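Local coordinates for putative 5-dehydro-2-deoxygluconokinase (Bacillus halodurans C-125, PDB 2QCV), which probably phosphorylates 5-dehydro-2-deoxy-D-gluconate with ATP, a step in the degradation of myo-inositol, as a member of the PfkB carbohydrate kinase family, at residues C21-A26 against G100-E105; V172-D177 against E198-V203; I204-E209 against V238-V243. All blocks are in the same frame, centred on the assembly; numbering follows the deposited sequence. Where two conformers were deposited one is given.

Contact 1: residues C21-A26 against G100-E105; sequences CIDLNA and GLAFTE
Strands 21-26 and 101-105 run parallel, with axes 4.7 Å apart and turned 18° against each other, as the inner pair of the small four-stranded sheet that serves as the lid in PfkB-family kinases. Strand 38-44 flanks the pair on the side of 21-26, and strand 111-117 on the side of 101-105. The backbone bonding is regular: I22 N donates to G100 O and I22 O takes A102 N, then L24 N donates almost straight to A102 O at 2.8 Å and L24 O takes T104 N at 3.0 Å. I22, L24, L101 and F103 share one face of the sheet. There L24 lies beside F103, pointing the same way, and its CD1 branch comes over the F103 ring, 4.0 Å from the centroid and displaced toward the rim, a CH-pi contact. L101 turns its CD2 methyl back to I22 CB at 3.7 Å. A second subunit closes over this greasy face: its F103 packs on L24, its L101 meets L101, and its H72 meets the F103 ring edge-to-face, consistent with the lid doubling as a dimer interface as in ribokinase. On the face of D23 and A102, the carboxylate of D23 bends over so that OD1 touches A102 CB at 3.4 Å. The regular pattern breaks at T104. With OG1 in the crowded position between backbone N and carbonyl carbon (chi1 61°), the hydroxyl replaces the main chain as acceptor for A26 N, at 3.3 Å. T104 O, the acceptor that the pattern would have used, is buried with no partner in the model. The same OG1 receives a second N-H, from N25 ND2 at 3.2 Å, and sits only 13° out of the N25 amide plane.

Contact 2: residues V172-D177 against E198-V203; sequences VVFELD and EQSDIV
V172 has the most surface buried in this contact, which closes a beta-alpha-beta crossover: the chain leaves strand 171-175, returns through helix 186-199 and enters the parallel neighbour 202-206. Its backbone is gripped at both ends. V172 N points straight (174°) into D201 OD2 at 2.8 Å, on the anti lone pair of that oxygen, while V172 O accepts from both D201 N at 2.9 Å and I202 N at 3.0 Å. The V172 side chain crosses that of D201 at about a right angle and rests CG1 against S200 OG, whose hydroxyl is bonded to V196 O in the helix. Two residues on, F174 N donates to I202 O at 2.8 Å, nearly along the C=O axis. F174 and V203, next in burial, lie side by side on one face of the sheet. Here F174 CG is anti to the backbone N (chi1 -175°), which carries the ring off to meet Y193 edge-to-face. V203 CG1 reaches F174 CD2 and, more closely, L176 CD2 at 3.8 Å; that same leucine methyl lies over a face of the F174 ring. On the other face, V173 CG2 meets I202 CD1. D201 thus clasps the start of the pairing with its own N-H and its carboxylate, and a straight N-H on OD2 would probably help to keep that group ionised.

Contact 3: residues I204-E209 against V238-V243; sequences IGTREE and VIKHGV
Strand 202-206 passes into helix 207-213 with no linking residue, so the last backbone bond between the two segments is made by the first residue of the helix: R207 N donates to K240 O at 2.9 Å. T206, just before it, is the N-cap. Its OG1 accepts E209 N at 3.1 Å, while T206 N returns a bond to E209 OE1 at 2.9 Å, coming from above the carboxylate plane: a capping box. Behind it the parallel pairing with strand 236-240 continues with G205 N to V238 O and K240 N to G205 O, and I204 CG1 packs beside V238 CB. K240 folds back at chi3 (-79°), laying CE 3.5 Å from G205 C and near the methyls I204 CG2 and T206 CG2. Its ammonium makes a cation-pi contact with Y275 and reaches E209 through a water that sits 2.8 Å from K240 NZ and donates to E209 OE1 at 2.5 Å. On the I239 face, R207 goes the other way: CG is anti to the backbone N (chi1 180°), and CB stands over the H241 ring, 3.9 Å from its centroid, a CH-pi contact. The guanidinium plane is turned 58° from the ring; NH2 forms salt bridges with D211 and E214, NH1 bonds to T225 and N222, and N222 also holds H241 NE2. An alanine here would keep CB over the ring but would probably loosen the link between helices 207-213 and 222-229, because the guanidinium bonds would go. With T206 N on OE1, Y178 N on OE2 and a water-bridged lysine close by, the E209 carboxylate is likely to stay ionised.

How the contacts relate
Contacts 2 and 3 are consecutive links in the central sheet and share strand 202-206, which bonds to both 171-175 and 236-240; F174 O to I204 N and V203 O to V238 N join them. Contact 1 belongs to the separate lid sheet. All three are largely buried, contact 2 nearest the centre of the chain (about 10 Å, centre to centre, against 13 Å for contact 3 and 17 Å for contact 1). A second subunit covers the apolar face of contact 1, whereas no other chain touches contact 3. Contact 1 sets that face beside a threonine hydroxyl taking two N-H groups, contact 2 opens on a carboxylate, and contact 3 gathers charge at a helix start.

Contact 1: residues C21-A26 against G100-E105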
loop_
_atom_site.group_PDB
_atom_site.type_symbol
_atom_site.label_atom_id
_atom_site.label_comp_id
_atom_site.label_asym_id
_atom_site.label_seq_id
_atom_site.Cartn_x
_atom_site.Cartn_y
_atom_site.Cartn_z
ATOM N N CYS A 21 -8.905 0.899 22.182
ATOM C CA CYS A 21 -9.140 2.002 21.277
ATOM C C CYS A 21 -10.087 3.024 21.916
ATOM O O CYS A 21 -10.314 3.012 23.115
ATOM C CB CYS A 21 -9.674 1.455 19.950
ATOM S SG CYS A 21 -11.208 0.680 20.109
ATOM N N ILE A 22 -10.578 3.940 21.099
ATOM C CA ILE A 22 -11.533 4.960 21.539
ATOM C C ILE A 22 -12.922 4.618 21.043
ATOM O O ILE A 22 -13.143 4.399 19.848
ATOM C CB ILE A 22 -11.146 6.337 21.007
ATOM C CG1 ILE A 22 -9.755 6.732 21.550
ATOM C CG2 ILE A 22 -12.227 7.439 21.397
ATOM C CD1 ILE A 22 -9.750 6.873 23.066
ATOM N N ASP A 23 -13.864 4.620 21.970
ATOM C CA ASP A 23 -15.279 4.594 21.634
ATOM C C ASP A 23 -15.829 6.020 21.801
ATOM O O ASP A 23 -15.542 6.722 22.788
ATOM C CB ASP A 23 -16.043 3.658 22.548
ATOM C CG ASP A 23 -15.853 2.183 22.203
ATOM O OD1 ASP A 23 -15.151 1.844 21.229
ATOM O OD2 ASP A 23 -16.423 1.373 22.945
ATOM N N LEU A 24 -16.603 6.439 20.816
ATOM C CA LEU A 24 -17.274 7.733 20.823
ATOM C C LEU A 24 -18.766 7.412 20.807
ATOM O O LEU A 24 -19.348 7.067 19.790
ATOM C CB LEU A 24 -16.804 8.575 19.650
ATOM C CG LEU A 24 -15.338 9.052 19.841
ATOM C CD1 LEU A 24 -14.623 9.399 18.547
ATOM C CD2 LEU A 24 -15.301 10.200 20.797
ATOM N N ASN A 25 -19.348 7.511 21.988
ATOM C CA ASN A 25 -20.718 7.171 22.218
ATOM C C ASN A 25 -21.669 8.348 22.083
ATOM O O ASN A 25 -21.488 9.372 22.701
ATOM C CB ASN A 25 -20.846 6.588 23.616
ATOM C CG ASN A 25 -20.065 5.298 23.753
ATOM O OD1 ASN A 25 -19.168 5.198 24.586
ATOM N ND2 ASN A 25 -20.358 4.325 22.886
ATOM N N ALA A 26 -22.677 8.141 21.260
ATOM C CA ALA A 26 -23.705 9.111 20.959
ATOM C C ALA A 26 -24.397 9.561 22.215
ATOM O O ALA A 26 -24.966 8.729 22.937
ATOM C CB ALA A 26 -24.731 8.459 20.025
ATOM N N GLY A 100 -7.653 3.201 16.723
ATOM C CA GLY A 100 -8.963 2.908 16.130
ATOM C C GLY A 100 -10.078 3.645 16.838
ATOM O O GLY A 100 -9.960 3.992 18.022
ATOM N N LEU A 101 -11.155 3.917 16.113
ATOM C CA LEU A 101 -12.284 4.707 16.628
ATOM C C LEU A 101 -13.570 3.979 16.318
ATOM O O LEU A 101 -13.773 3.488 15.191
ATOM C CB LEU A 101 -12.384 6.087 15.947
ATOM C CG LEU A 101 -11.206 7.049 16.059
ATOM C CD1 LEU A 101 -11.421 8.322 15.195
ATOM C CD2 LEU A 101 -10.969 7.410 17.513
ATOM N N ALA A 102 -14.449 3.915 17.304
ATOM C CA ALA A 102 -15.782 3.363 17.083
ATOM C C ALA A 102 -16.799 4.448 17.421
ATOM O O ALA A 102 -16.928 4.813 18.573
ATOM C CB ALA A 102 -15.979 2.121 17.960
ATOM N N PHE A 103 -17.510 4.966 16.423
ATOM C CA PHE A 103 -18.634 5.865 16.676
ATOM C C PHE A 103 -19.889 5.025 16.771
ATOM O O PHE A 103 -20.169 4.209 15.876
ATOM C CB PHE A 103 -18.825 6.850 15.533
ATOM C CG PHE A 103 -17.721 7.847 15.382
ATOM C CD1 PHE A 103 -16.556 7.517 14.695
ATOM C CD2 PHE A 103 -17.877 9.140 15.879
ATOM C CE1 PHE A 103 -15.543 8.465 14.556
ATOM C CE2 PHE A 103 -16.879 10.089 15.712
ATOM C CZ PHE A 103 -15.725 9.754 15.086
ATOM N N THR A 104 -20.666 5.222 17.820
ATOM C CA THR A 104 -21.815 4.320 18.029
ATOM C C THR A 104 -23.083 5.009 17.609
ATOM O O THR A 104 -23.256 6.209 17.847
ATOM C CB THR A 104 -21.936 3.882 19.490
ATOM O OG1 THR A 104 -22.147 5.054 20.287
ATOM C CG2 THR A 104 -20.683 3.148 19.918
ATOM N N GLU A 105 -23.923 4.269 16.883
ATOM C CA GLU A 105 -25.244 4.738 16.506
ATOM C C GLU A 105 -26.238 3.876 17.252
ATOM O O GLU A 105 -26.118 2.652 17.225
ATOM C CB GLU A 105 -25.493 4.556 15.010
ATOM C CG GLU A 105 -26.882 4.976 14.600
ATOM C CD GLU A 105 -27.102 4.850 13.116
ATOM O OE1 GLU A 105 -27.364 3.713 12.657
ATOM O OE2 GLU A 105 -26.971 5.880 12.415
#

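Contact 2: residues V172-D177 against E198-V203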
loop_
_atom_site.group_PDB
_atom_site.type_symbol
_atom_site.label_atom_id
_atom_site.label_comp_id
_atom_site.label_asym_id
_atom_site.label_seq_id
_atom_site.Cartn_x
_atom_site.Cartn_y
_atom_site.Cartn_z
ATOM N N VAL A 172 -5.039 -20.324 28.442
ATOM C CA VAL A 172 -5.339 -19.507 27.238
ATOM C C VAL A 172 -6.834 -19.512 27.040
ATOM O O VAL A 172 -7.445 -20.584 26.884
ATOM C CB VAL A 172 -4.589 -20.018 25.986
ATOM C CG1 VAL A 172 -5.021 -19.251 24.682
ATOM C CG2 VAL A 172 -3.048 -19.895 26.217
ATOM N N VAL A 173 -7.399 -18.314 27.133
ATOM C CA VAL A 173 -8.811 -18.087 26.948
ATOM C C VAL A 173 -9.028 -17.324 25.652
ATOM O O VAL A 173 -8.522 -16.191 25.464
ATOM C CB VAL A 173 -9.453 -17.305 28.147
ATOM C CG1 VAL A 173 -10.971 -17.137 27.903
ATOM C CG2 VAL A 173 -9.146 -17.932 29.520
ATOM N N PHE A 174 -9.762 -17.944 24.731
ATOM C CA PHE A 174 -9.974 -17.371 23.404
ATOM C C PHE A 174 -11.404 -16.856 23.330
ATOM O O PHE A 174 -12.353 -17.642 23.375
ATOM C CB PHE A 174 -9.714 -18.445 22.329
ATOM C CG PHE A 174 -9.789 -17.953 20.892
ATOM C CD1 PHE A 174 -9.533 -16.621 20.510
ATOM C CD2 PHE A 174 -10.108 -18.870 19.890
ATOM C CE1 PHE A 174 -9.594 -16.267 19.165
ATOM C CE2 PHE A 174 -10.166 -18.508 18.553
ATOM C CZ PHE A 174 -9.943 -17.217 18.203
ATOM N N GLU A 175 -11.521 -15.531 23.207
ATOM C CA GLU A 175 -12.792 -14.863 23.045
ATOM C C GLU A 175 -12.989 -14.564 21.572
ATOM O O GLU A 175 -12.230 -13.799 20.974
ATOM C CB GLU A 175 -12.810 -13.596 23.904
ATOM C CG GLU A 175 -14.146 -13.310 24.540
ATOM C CD GLU A 175 -15.190 -12.918 23.559
ATOM O OE1 GLU A 175 -14.839 -12.462 22.457
ATOM O OE2 GLU A 175 -16.374 -13.027 23.898
ATOM N N LEU A 176 -14.046 -15.118 20.973
ATOM C CA LEU A 176 -14.138 -15.153 19.538
ATOM C C LEU A 176 -14.390 -13.780 18.905
ATOM O O LEU A 176 -13.866 -13.551 17.829
ATOM C CB LEU A 176 -15.160 -16.194 19.028
ATOM C CG LEU A 176 -14.880 -17.677 19.346
ATOM C CD1 LEU A 176 -15.850 -18.606 18.559
ATOM C CD2 LEU A 176 -13.429 -18.028 19.005
ATOM N N ASP A 177 -15.107 -12.872 19.567
ATOM C CA ASP A 177 -15.083 -11.421 19.213
ATOM C C ASP A 177 -15.080 -11.196 17.718
ATOM O O ASP A 177 -14.070 -10.759 17.217
ATOM C CB ASP A 177 -13.741 -10.772 19.758
ATOM C CG ASP A 177 -13.566 -9.274 19.354
ATOM O OD1 ASP A 177 -14.577 -8.510 19.406
ATOM O OD2 ASP A 177 -12.417 -8.903 18.966
ATOM N N GLU A 198 -7.947 -24.401 18.569
ATOM C CA GLU A 198 -7.397 -25.734 18.772
ATOM C C GLU A 198 -6.252 -25.755 19.793
ATOM O O GLU A 198 -6.005 -26.789 20.397
ATOM C CB GLU A 198 -6.930 -26.304 17.430
ATOM C CG GLU A 198 -8.121 -26.771 16.556
ATOM C CD GLU A 198 -7.724 -27.058 15.115
ATOM O OE1 GLU A 198 -6.508 -27.047 14.828
ATOM O OE2 GLU A 198 -8.635 -27.293 14.287
ATOM N N GLN A 199 -5.619 -24.612 19.972
ATOM C CA GLN A 199 -4.491 -24.403 20.884
ATOM C C GLN A 199 -4.934 -23.930 22.253
ATOM O O GLN A 199 -4.130 -23.882 23.191
ATOM C CB GLN A 199 -3.639 -23.226 20.402
ATOM C CG GLN A 199 -3.033 -23.295 19.095
ATOM C CD GLN A 199 -1.914 -22.297 19.001
ATOM O OE1 GLN A 199 -0.922 -22.408 19.716
ATOM N NE2 GLN A 199 -2.078 -21.297 18.167
ATOM N N SER A 200 -6.195 -23.515 22.373
ATOM C CA SER A 200 -6.671 -22.813 23.585
ATOM C C SER A 200 -7.236 -23.765 24.626
ATOM O O SER A 200 -7.642 -24.870 24.302
ATOM C CB SER A 200 -7.758 -21.801 23.194
ATOM O OG SER A 200 -7.215 -20.820 22.340
ATOM N N ASP A 201 -7.302 -23.297 25.873
ATOM C CA ASP A 201 -7.836 -24.064 26.993
ATOM C C ASP A 201 -9.332 -23.814 27.207
ATOM O O ASP A 201 -10.104 -24.726 27.530
ATOM C CB ASP A 201 -7.029 -23.682 28.235
ATOM C CG ASP A 201 -5.597 -24.025 28.082
ATOM O OD1 ASP A 201 -5.317 -25.204 27.824
ATOM O OD2 ASP A 201 -4.733 -23.141 28.177
ATOM N N ILE A 202 -9.725 -22.568 26.998
ATOM C CA ILE A 202 -11.123 -22.141 27.121
ATOM C C ILE A 202 -11.459 -21.316 25.903
ATOM O O ILE A 202 -10.706 -20.400 25.544
ATOM C CB ILE A 202 -11.371 -21.273 28.408
ATOM C CG1 ILE A 202 -10.893 -22.018 29.665
ATOM C CG2 ILE A 202 -12.848 -20.848 28.485
ATOM C CD1 ILE A 202 -10.966 -21.192 30.990
ATOM N N VAL A 203 -12.596 -21.616 25.278
ATOM C CA VAL A 203 -13.075 -20.871 24.124
ATOM C C VAL A 203 -14.480 -20.379 24.399
ATOM O O VAL A 203 -15.336 -21.174 24.802
ATOM C CB VAL A 203 -13.060 -21.729 22.819
ATOM C CG1 VAL A 203 -13.362 -20.852 21.604
ATOM C CG2 VAL A 203 -11.687 -22.402 22.663
#

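Contact 3: residues I204-E209 against V238-V243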
loop_
_atom_site.group_PDB
_atom_site.type_symbol
_atom_site.label_atom_id
_atom_site.label_comp_id
_atom_site.label_asym_id
_atom_site.label_seq_id
_atom_site.Cartn_x
_atom_site.Cartn_y
_atom_site.Cartn_z
ATOM N N ILE A 204 -14.692 -19.071 24.214
ATOM C CA ILE A 204 -15.969 -18.406 24.524
ATOM C C ILE A 204 -16.425 -17.646 23.296
ATOM O O ILE A 204 -15.658 -16.860 22.767
ATOM C CB ILE A 204 -15.826 -17.387 25.668
ATOM C CG1 ILE A 204 -15.257 -18.056 26.928
ATOM C CG2 ILE A 204 -17.180 -16.746 25.954
ATOM C CD1 ILE A 204 -14.920 -17.073 28.068
ATOM N N GLY A 205 -17.653 -17.871 22.840
ATOM C CA GLY A 205 -18.166 -17.188 21.652
ATOM C C GLY A 205 -19.638 -17.412 21.485
ATOM O O GLY A 205 -20.209 -18.284 22.148
ATOM N N THR A 206 -20.257 -16.619 20.616
ATOM C CA THR A 206 -21.616 -16.852 20.234
ATOM C C THR A 206 -21.687 -18.015 19.258
ATOM O O THR A 206 -20.706 -18.363 18.593
ATOM C CB THR A 206 -22.248 -15.594 19.578
ATOM O OG1 THR A 206 -21.614 -15.341 18.315
ATOM C CG2 THR A 206 -22.124 -14.365 20.487
ATOM N N ARG A 207 -22.872 -18.589 19.104
ATOM C CA ARG A 207 -23.068 -19.661 18.132
ATOM C C ARG A 207 -22.665 -19.162 16.741
ATOM O O ARG A 207 -22.025 -19.866 16.008
ATOM C CB ARG A 207 -24.534 -20.122 18.182
ATOM C CG ARG A 207 -24.953 -21.247 17.241
ATOM C CD ARG A 207 -24.168 -22.542 17.476
ATOM N NE ARG A 207 -23.070 -22.694 16.513
ATOM C CZ ARG A 207 -22.160 -23.665 16.517
ATOM N NH1 ARG A 207 -22.180 -24.627 17.447
ATOM N NH2 ARG A 207 -21.234 -23.706 15.552
ATOM N N GLU A 208 -23.002 -17.924 16.390
ATOM C CA GLU A 208 -22.613 -17.377 15.093
ATOM C C GLU A 208 -21.098 -17.304 14.914
ATOM O O GLU A 208 -20.572 -17.624 13.846
ATOM C CB GLU A 208 -23.278 -16.020 14.882
ATOM C CG GLU A 208 -24.776 -16.126 14.670
ATOM N N GLU A 209 -20.389 -16.979 15.982
ATOM C CA GLU A 209 -18.943 -16.927 15.974
ATOM C C GLU A 209 -18.312 -18.322 15.822
ATOM O O GLU A 209 -17.307 -18.492 15.112
ATOM C CB GLU A 209 -18.463 -16.195 17.216
ATOM C CG GLU A 209 -18.765 -14.731 17.180
ATOM C CD GLU A 209 -18.546 -13.961 18.490
ATOM O OE1 GLU A 209 -18.521 -14.514 19.597
ATOM O OE2 GLU A 209 -18.370 -12.742 18.395
ATOM N N VAL A 238 -17.589 -22.464 25.823
ATOM C CA VAL A 238 -18.814 -21.729 26.167
ATOM C C VAL A 238 -19.458 -21.162 24.910
ATOM O O VAL A 238 -18.841 -20.386 24.186
ATOM C CB VAL A 238 -18.522 -20.614 27.181
ATOM C CG1 VAL A 238 -19.809 -19.846 27.490
ATOM C CG2 VAL A 238 -17.839 -21.204 28.490
ATOM N N ILE A 239 -20.678 -21.585 24.606
ATOM C CA ILE A 239 -21.341 -21.192 23.367
ATOM C C ILE A 239 -22.600 -20.400 23.752
ATOM O O ILE A 239 -23.473 -20.925 24.448
ATOM C CB ILE A 239 -21.722 -22.423 22.457
ATOM C CG1 ILE A 239 -20.499 -23.372 22.263
ATOM C CG2 ILE A 239 -22.345 -21.956 21.101
ATOM C CD1 ILE A 239 -20.714 -24.582 21.345
ATOM N N LYS A 240 -22.658 -19.139 23.329
ATOM C CA LYS A 240 -23.742 -18.216 23.710
ATOM C C LYS A 240 -24.771 -18.072 22.605
ATOM O O LYS A 240 -24.438 -17.961 21.405
ATOM C CB LYS A 240 -23.164 -16.853 24.032
ATOM C CG LYS A 240 -22.025 -16.917 25.071
ATOM C CD LYS A 240 -21.400 -15.567 25.232
ATOM C CE LYS A 240 -20.438 -15.215 24.133
ATOM N NZ LYS A 240 -20.114 -13.735 24.155
ATOM N N HIS A 241 -26.030 -18.077 23.011
ATOM C CA HIS A 241 -27.156 -18.026 22.084
ATOM C C HIS A 241 -28.136 -16.881 22.411
ATOM O O HIS A 241 -29.356 -16.987 22.181
ATOM C CB HIS A 241 -27.898 -19.347 22.091
ATOM C CG HIS A 241 -27.079 -20.537 21.671
ATOM N ND1 HIS A 241 -27.243 -21.137 20.443
ATOM C CD2 HIS A 241 -26.108 -21.238 22.305
ATOM C CE1 HIS A 241 -26.421 -22.168 20.344
ATOM N NE2 HIS A 241 -25.732 -22.265 21.467
ATOM N N GLY A 242 -27.617 -15.774 22.926
ATOM C CA GLY A 242 -28.442 -14.598 23.203
ATOM C C GLY A 242 -29.586 -14.937 24.148
ATOM O O GLY A 242 -29.393 -15.543 25.188
ATOM N N VAL A 243 -30.808 -14.629 23.751
ATOM C CA VAL A 243 -31.954 -14.881 24.619
ATOM C C VAL A 243 -32.261 -16.361 24.853
ATOM O O VAL A 243 -32.955 -16.697 25.804
ATOM C CB VAL A 243 -33.245 -14.169 24.118
ATOM C CG1 VAL A 243 -33.034 -12.680 24.144
ATOM C CG2 VAL A 243 -33.637 -14.674 22.763
HETATM O O HOH W 1 -18.490 -13.494 21.891
#